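Local coordinates for conserved hypothetical protein (Bacteroides thetaiotaomicron, PDB 2FB6) that is of unknown function, although its helix-flanked parallel sheet with two closely spaced free cysteines at a helix start may point to thiol chemistry, at residues K9-W14 against N43-G48; T73-Q78 against T96-G101. All coordinates share one frame; numbering follows the deposited sequence. Where two conformers were deposited one is given.

Contact 1 of 2, residues K9-W14 against N43-G48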
loop_
_atom_site.group_PDB
_atom_site.type_symbol
_atom_site.label_atom_id
_atom_site.label_comp_id
_atom_site.label_asym_id
_atom_site.label_seq_id
_atom_site.Cartn_x
_atom_site.Cartn_y
_atom_site.Cartn_z
ATOM N N LYS A 9 -2.033 -4.034 13.584
ATOM C CA LYS A 9 -2.106 -3.560 12.193
ATOM C C LYS A 9 -1.276 -2.315 11.959
ATOM O O LYS A 9 -1.345 -1.344 12.727
ATOM C CB LYS A 9 -3.565 -3.279 11.769
ATOM C CG LYS A 9 -3.718 -2.866 10.295
ATOM C CD LYS A 9 -5.150 -2.547 9.926
ATOM C CE LYS A 9 -5.292 -2.218 8.458
ATOM N NZ LYS A 9 -6.651 -1.656 8.186
ATOM N N LEU A 10 -0.522 -2.337 10.865
ATOM C CA LEU A 10 0.153 -1.127 10.382
ATOM C C LEU A 10 -0.411 -0.736 9.028
ATOM O O LEU A 10 -0.579 -1.586 8.163
ATOM C CB LEU A 10 1.655 -1.386 10.213
ATOM C CG LEU A 10 2.496 -0.221 9.658
ATOM C CD1 LEU A 10 2.447 0.995 10.587
ATOM C CD2 LEU A 10 3.923 -0.694 9.387
ATOM N N THR A 11 -0.675 0.555 8.843
ATOM C CA THR A 11 -1.069 1.097 7.545
ATOM C C THR A 11 0.029 2.020 7.037
ATOM O O THR A 11 0.599 2.816 7.794
ATOM C CB THR A 11 -2.400 1.817 7.661
ATOM O OG1 THR A 11 -3.393 0.819 7.917
ATOM C CG2 THR A 11 -2.766 2.550 6.368
ATOM N N ILE A 12 0.360 1.878 5.757
ATOM C CA ILE A 12 1.291 2.800 5.147
ATOM C C ILE A 12 0.544 3.541 4.053
ATOM O O ILE A 12 0.005 2.906 3.150
ATOM C CB ILE A 12 2.513 2.065 4.548
ATOM C CG1 ILE A 12 3.287 1.333 5.660
ATOM C CG2 ILE A 12 3.435 3.065 3.805
ATOM C CD1 ILE A 12 4.332 0.346 5.154
ATOM N N LEU A 13 0.501 4.870 4.151
ATOM C CA LEU A 13 0.005 5.690 3.055
ATOM C C LEU A 13 1.198 6.007 2.155
ATOM O O LEU A 13 2.073 6.803 2.508
ATOM C CB LEU A 13 -0.628 6.962 3.604
ATOM C CG LEU A 13 -1.150 7.991 2.593
ATOM C CD1 LEU A 13 -2.212 7.410 1.657
ATOM C CD2 LEU A 13 -1.689 9.199 3.331
ATOM N N TRP A 14 1.250 5.342 1.009
ATOM C CA TRP A 14 2.382 5.446 0.106
ATOM C C TRP A 14 2.047 6.468 -0.982
ATOM O O TRP A 14 1.267 6.189 -1.896
ATOM C CB TRP A 14 2.658 4.053 -0.474
ATOM C CG TRP A 14 3.679 3.977 -1.553
ATOM C CD1 TRP A 14 4.488 4.985 -2.015
ATOM C CD2 TRP A 14 4.033 2.808 -2.289
ATOM N NE1 TRP A 14 5.295 4.509 -3.033
ATOM C CE2 TRP A 14 5.043 3.174 -3.212
ATOM C CE3 TRP A 14 3.599 1.475 -2.255
ATOM C CZ2 TRP A 14 5.611 2.259 -4.102
ATOM C CZ3 TRP A 14 4.157 0.557 -3.162
ATOM C CH2 TRP A 14 5.153 0.957 -4.068
ATOM N N ASN A 43 -1.432 -3.016 5.702
ATOM C CA ASN A 43 -2.172 -2.491 4.565
ATOM C C ASN A 43 -1.421 -1.309 3.961
ATOM O O ASN A 43 -1.007 -0.407 4.692
ATOM C CB ASN A 43 -3.559 -2.017 5.016
ATOM C CG ASN A 43 -4.384 -1.451 3.870
ATOM O OD1 ASN A 43 -4.829 -0.297 3.914
ATOM N ND2 ASN A 43 -4.600 -2.261 2.842
ATOM N N ILE A 44 -1.272 -1.312 2.639
ATOM C CA ILE A 44 -0.583 -0.223 1.954
ATOM C C ILE A 44 -1.574 0.461 1.032
ATOM O O ILE A 44 -2.264 -0.206 0.271
ATOM C CB ILE A 44 0.646 -0.731 1.151
ATOM C CG1 ILE A 44 1.660 -1.417 2.105
ATOM C CG2 ILE A 44 1.285 0.455 0.373
ATOM C CD1 ILE A 44 2.867 -1.989 1.438
ATOM N N ILE A 45 -1.646 1.785 1.136
ATOM C CA ILE A 45 -2.540 2.595 0.303
ATOM C C ILE A 45 -1.686 3.328 -0.734
ATOM O O ILE A 45 -0.819 4.115 -0.378
ATOM C CB ILE A 45 -3.300 3.647 1.139
ATOM C CG1 ILE A 45 -4.061 2.997 2.307
ATOM C CG2 ILE A 45 -4.222 4.461 0.224
ATOM C CD1 ILE A 45 -4.481 4.024 3.352
ATOM N N LEU A 46 -1.942 3.046 -2.006
ATOM C CA LEU A 46 -1.272 3.737 -3.106
ATOM C C LEU A 46 -2.094 4.945 -3.518
ATOM O O LEU A 46 -3.202 4.802 -4.025
ATOM C CB LEU A 46 -1.131 2.805 -4.305
ATOM C CG LEU A 46 -0.044 1.749 -4.215
ATOM C CD1 LEU A 46 -0.145 0.792 -5.378
ATOM C CD2 LEU A 46 1.304 2.433 -4.225
ATOM N N TRP A 47 -1.559 6.147 -3.315
ATOM C CA TRP A 47 -2.353 7.343 -3.576
ATOM C C TRP A 47 -1.399 8.500 -3.795
ATOM O O TRP A 47 -0.659 8.859 -2.885
ATOM C CB TRP A 47 -3.242 7.615 -2.353
ATOM C CG TRP A 47 -4.346 8.609 -2.561
ATOM C CD1 TRP A 47 -4.460 9.534 -3.559
ATOM C CD2 TRP A 47 -5.472 8.796 -1.708
ATOM N NE1 TRP A 47 -5.602 10.283 -3.383
ATOM C CE2 TRP A 47 -6.247 9.836 -2.258
ATOM C CE3 TRP A 47 -5.923 8.160 -0.540
ATOM C CZ2 TRP A 47 -7.436 10.281 -1.664
ATOM C CZ3 TRP A 47 -7.115 8.599 0.041
ATOM C CH2 TRP A 47 -7.850 9.634 -0.521
ATOM N N GLY A 48 -1.441 9.098 -4.987
ATOM C CA GLY A 48 -0.527 10.203 -5.328
ATOM C C GLY A 48 0.481 9.797 -6.382
ATOM O O GLY A 48 0.181 8.961 -7.225
#
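Trp14 brings a whole indole onto the sheet surface shared with Ile44 and Leu46, where Ile44 CG2 comes up in plane against the ring edge, 3.6 Å from Trp14 CE3. The two strands are the parallel arms of a beta-alpha-beta unit, joined through helix 19-36; strand 41-46 is the central one of a five-stranded parallel sheet, with 9-14 beside it. A chi1 of 173° sets Trp14 CG anti to the backbone N. Val22 and Leu26 of helix 19-36 also touch the Trp14 side chain, while NE1 bonds to the carbonyl of Thr16. An alanine here would probably leave a gap between Ile44 and that helix, and the carbonyl of Thr16 without its indole donor.

The opposite surface holds Thr11, Leu13, Asn43 and Ile45. Leu13 CD1 lies 3.8 Å from Ile45 CG2 and also reaches CB of Trp47, while Thr11 turns its methyl CG2 to within 3.8 Å of Ile45 CD1. Lys9 runs fully extended alongside Asn43, CE 3.9 Å from Asn43 CB, and its ammonium pairs with Glu112, which also binds Thr11 OG1.

Between these surfaces the backbones alternate donor and acceptor: Asn43 N to Leu10 O, Ile12 N to Asn43 O, Ile45 N to Ile12 O at 2.8 Å, and Trp14 N to Ile45 O. The ladder continues past the end of strand 41-46 at Leu46: Trp47 N bonds to Trp14 O at 3.2 Å, 26° out of the carbonyl plane, and Ser50 OG is a second partner of that oxygen.

Contact 2 of 2, residues T73-Q78 against T96-G101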
loop_
_atom_site.group_PDB
_atom_site.type_symbol
_atom_site.label_atom_id
_atom_site.label_comp_id
_atom_site.label_asym_id
_atom_site.label_seq_id
_atom_site.Cartn_x
_atom_site.Cartn_y
_atom_site.Cartn_z
ATOM N N THR A 73 -1.731 -6.428 2.256
ATOM C CA THR A 73 -2.815 -5.997 1.370
ATOM C C THR A 73 -2.415 -4.658 0.749
ATOM O O THR A 73 -1.762 -3.844 1.393
ATOM C CB THR A 73 -4.184 -5.896 2.104
ATOM O OG1 THR A 73 -4.074 -5.004 3.217
ATOM C CG2 THR A 73 -4.603 -7.255 2.641
ATOM N N ILE A 74 -2.801 -4.435 -0.502
ATOM C CA ILE A 74 -2.473 -3.185 -1.205
ATOM C C ILE A 74 -3.704 -2.708 -1.954
ATOM O O ILE A 74 -4.315 -3.484 -2.671
ATOM C CB ILE A 74 -1.292 -3.337 -2.201
ATOM C CG1 ILE A 74 -0.095 -3.999 -1.507
ATOM C CG2 ILE A 74 -0.910 -1.940 -2.751
ATOM C CD1 ILE A 74 1.106 -4.214 -2.408
ATOM N N GLU A 75 -4.084 -1.448 -1.728
ATOM C CA GLU A 75 -5.246 -0.854 -2.376
ATOM C C GLU A 75 -4.826 0.482 -2.953
ATOM O O GLU A 75 -3.924 1.128 -2.418
ATOM C CB GLU A 75 -6.405 -0.695 -1.386
ATOM C CG GLU A 75 -6.033 0.045 -0.088
ATOM C CD GLU A 75 -7.165 0.100 0.937
ATOM O OE1 GLU A 75 -8.283 -0.360 0.619
ATOM O OE2 GLU A 75 -6.933 0.615 2.052
ATOM N N ALA A 76 -5.424 0.849 -4.081
ATOM C CA ALA A 76 -5.044 2.077 -4.766
ATOM C C ALA A 76 -6.262 2.950 -4.960
ATOM O O ALA A 76 -7.362 2.448 -5.221
ATOM C CB ALA A 76 -4.406 1.765 -6.128
ATOM N N CYS A 77 -6.039 4.255 -4.855
ATOM C CA CYS A 77 -7.064 5.252 -5.078
ATOM C C CYS A 77 -7.628 5.121 -6.491
ATOM O O CYS A 77 -6.904 5.286 -7.462
ATOM C CB CYS A 77 -6.485 6.649 -4.822
ATOM S SG CYS A 77 -7.549 8.024 -5.315
ATOM N N GLN A 78 -8.921 4.814 -6.601
ATOM C CA GLN A 78 -9.557 4.656 -7.904
ATOM C C GLN A 78 -9.602 5.961 -8.686
ATOM O O GLN A 78 -9.487 5.936 -9.922
ATOM C CB GLN A 78 -10.960 4.052 -7.756
ATOM C CG GLN A 78 -11.679 3.839 -9.082
ATOM C CD GLN A 78 -12.878 2.908 -8.955
ATOM O OE1 GLN A 78 -12.969 2.119 -8.010
ATOM N NE2 GLN A 78 -13.800 3.001 -9.901
ATOM N N THR A 96 -6.051 -3.884 -5.093
ATOM C CA THR A 96 -7.470 -3.529 -5.010
ATOM C C THR A 96 -7.634 -2.073 -5.403
ATOM O O THR A 96 -7.030 -1.195 -4.805
ATOM C CB THR A 96 -8.036 -3.745 -3.584
ATOM O OG1 THR A 96 -7.952 -5.134 -3.260
ATOM C CG2 THR A 96 -9.510 -3.274 -3.490
ATOM N N VAL A 97 -8.464 -1.809 -6.399
ATOM C CA VAL A 97 -8.719 -0.439 -6.793
ATOM C C VAL A 97 -10.112 -0.067 -6.310
ATOM O O VAL A 97 -11.089 -0.743 -6.643
ATOM C CB VAL A 97 -8.612 -0.274 -8.330
ATOM C CG1 VAL A 97 -9.051 1.102 -8.789
ATOM C CG2 VAL A 97 -7.192 -0.561 -8.795
ATOM N N ARG A 98 -10.192 0.979 -5.484
ATOM C CA ARG A 98 -11.477 1.430 -4.976
ATOM C C ARG A 98 -11.418 2.897 -4.591
ATOM O O ARG A 98 -10.334 3.472 -4.441
ATOM C CB ARG A 98 -11.925 0.568 -3.795
ATOM C CG ARG A 98 -11.133 0.736 -2.548
ATOM C CD ARG A 98 -11.893 0.020 -1.434
ATOM N NE ARG A 98 -11.096 -0.067 -0.236
ATOM C CZ ARG A 98 -11.580 -0.347 0.970
ATOM N NH1 ARG A 98 -12.883 -0.544 1.167
ATOM N NH2 ARG A 98 -10.752 -0.395 1.993
ATOM N N TYR A 99 -12.588 3.511 -4.429
ATOM C CA TYR A 99 -12.627 4.910 -3.996
ATOM C C TYR A 99 -12.152 4.982 -2.546
ATOM O O TYR A 99 -12.665 4.263 -1.698
ATOM C CB TYR A 99 -14.025 5.503 -4.211
ATOM C CG TYR A 99 -14.345 5.627 -5.684
ATOM C CD1 TYR A 99 -13.531 6.376 -6.530
ATOM C CD2 TYR A 99 -15.451 4.979 -6.234
ATOM C CE1 TYR A 99 -13.803 6.479 -7.906
ATOM C CE2 TYR A 99 -15.743 5.094 -7.611
ATOM C CZ TYR A 99 -14.906 5.848 -8.424
ATOM O OH TYR A 99 -15.143 5.974 -9.776
HETATM N N MSE A 100 -11.129 5.805 -2.300
HETATM C CA MSE A 100 -10.354 5.709 -1.056
HETATM C C MSE A 100 -10.708 6.726 0.021
HETATM O O MSE A 100 -10.143 6.675 1.115
HETATM C CB MSE A 100 -8.848 5.800 -1.365
HETATM C CG MSE A 100 -8.222 4.500 -1.786
HETATM SE SE MSE A 100 -8.387 3.126 -0.413
HETATM C CE MSE A 100 -7.681 3.998 1.133
ATOM N N GLY A 101 -11.640 7.632 -0.267
ATOM C CA GLY A 101 -11.961 8.694 0.690
ATOM C C GLY A 101 -12.534 8.187 1.998
ATOM O O GLY A 101 -12.073 8.563 3.098
#
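Glu75 and Arg98 are locked together by a side-on salt bridge in which one carboxylate oxygen accepts from both nitrogens through somewhat bent bonds: OE1 lies 2.8 Å from Arg98 NH2, which it meets with its syn lone pair, and 3.0 Å from Arg98 NE. The oxygen sits close to the guanidinium plane, yet the carboxylate itself is turned 31° from it. In Glu75, chi1 of 52° puts CG between the backbone N and the carbonyl carbon, and the chain, extended beyond CG, carries the carboxylate to Arg98. Met100, modelled as selenomethionine, crosses Glu75 at about a right angle and sets SE 3.5 Å from Glu75 CD. The other oxygen, OE2, hydrogen-bonds to Tyr107 OH of helix 101-109.

Beyond the C-terminal ends of the two strands, Gln78 lays its amide over one face of the Tyr99 ring, the planes 22° apart and CD 3.6 Å above the ring, offset toward the rim. NE2 then goes to Glu82, one turn further along helix 78-84. Gln78 CB also packs on Val97 CG1 at 3.7 Å.

The backbones are joined by a parallel ladder at the sheet's edge: Thr96 N to Ile74 O, Ala76 N to Thr96 O at 2.7 Å, and Arg98 N to Ala76 O. It ends with Gln78 N reaching Arg98 O from above the carbonyl plane, where the chain enters helix 78-84. Cys77 is the N-cap of that helix, its SG capping a backbone N, with Met100 CG 3.6 Å from Cys77 CA. The bonds to OE1 and OE2 probably offset the cost of burying the Glu75 carboxylate, whose charge probably helps hold the Arg98 side chain.

From the N terminus the chain lays down strand 9-14, climbs helix 19-36 and returns as strand 41-46, closing contact 1. Helices 49-56 and 58-70 then lead to strand 73-77, and helices 78-84 and 87-92 to edge strand 96-98, where contact 2 closes. The two loops follow in series, neither enclosing nor crossing the other. Strands 41-46 and 73-77 are neighbours, so a probable hydrogen bond of 2.8 Å from Leu46 N to Glu75 O joins the contacts into one four-strand run, and Trp47 packs on Cys77 at the helix start. Helix 101-109 then leads to strand 113-116, which completes the sheet beside 9-14.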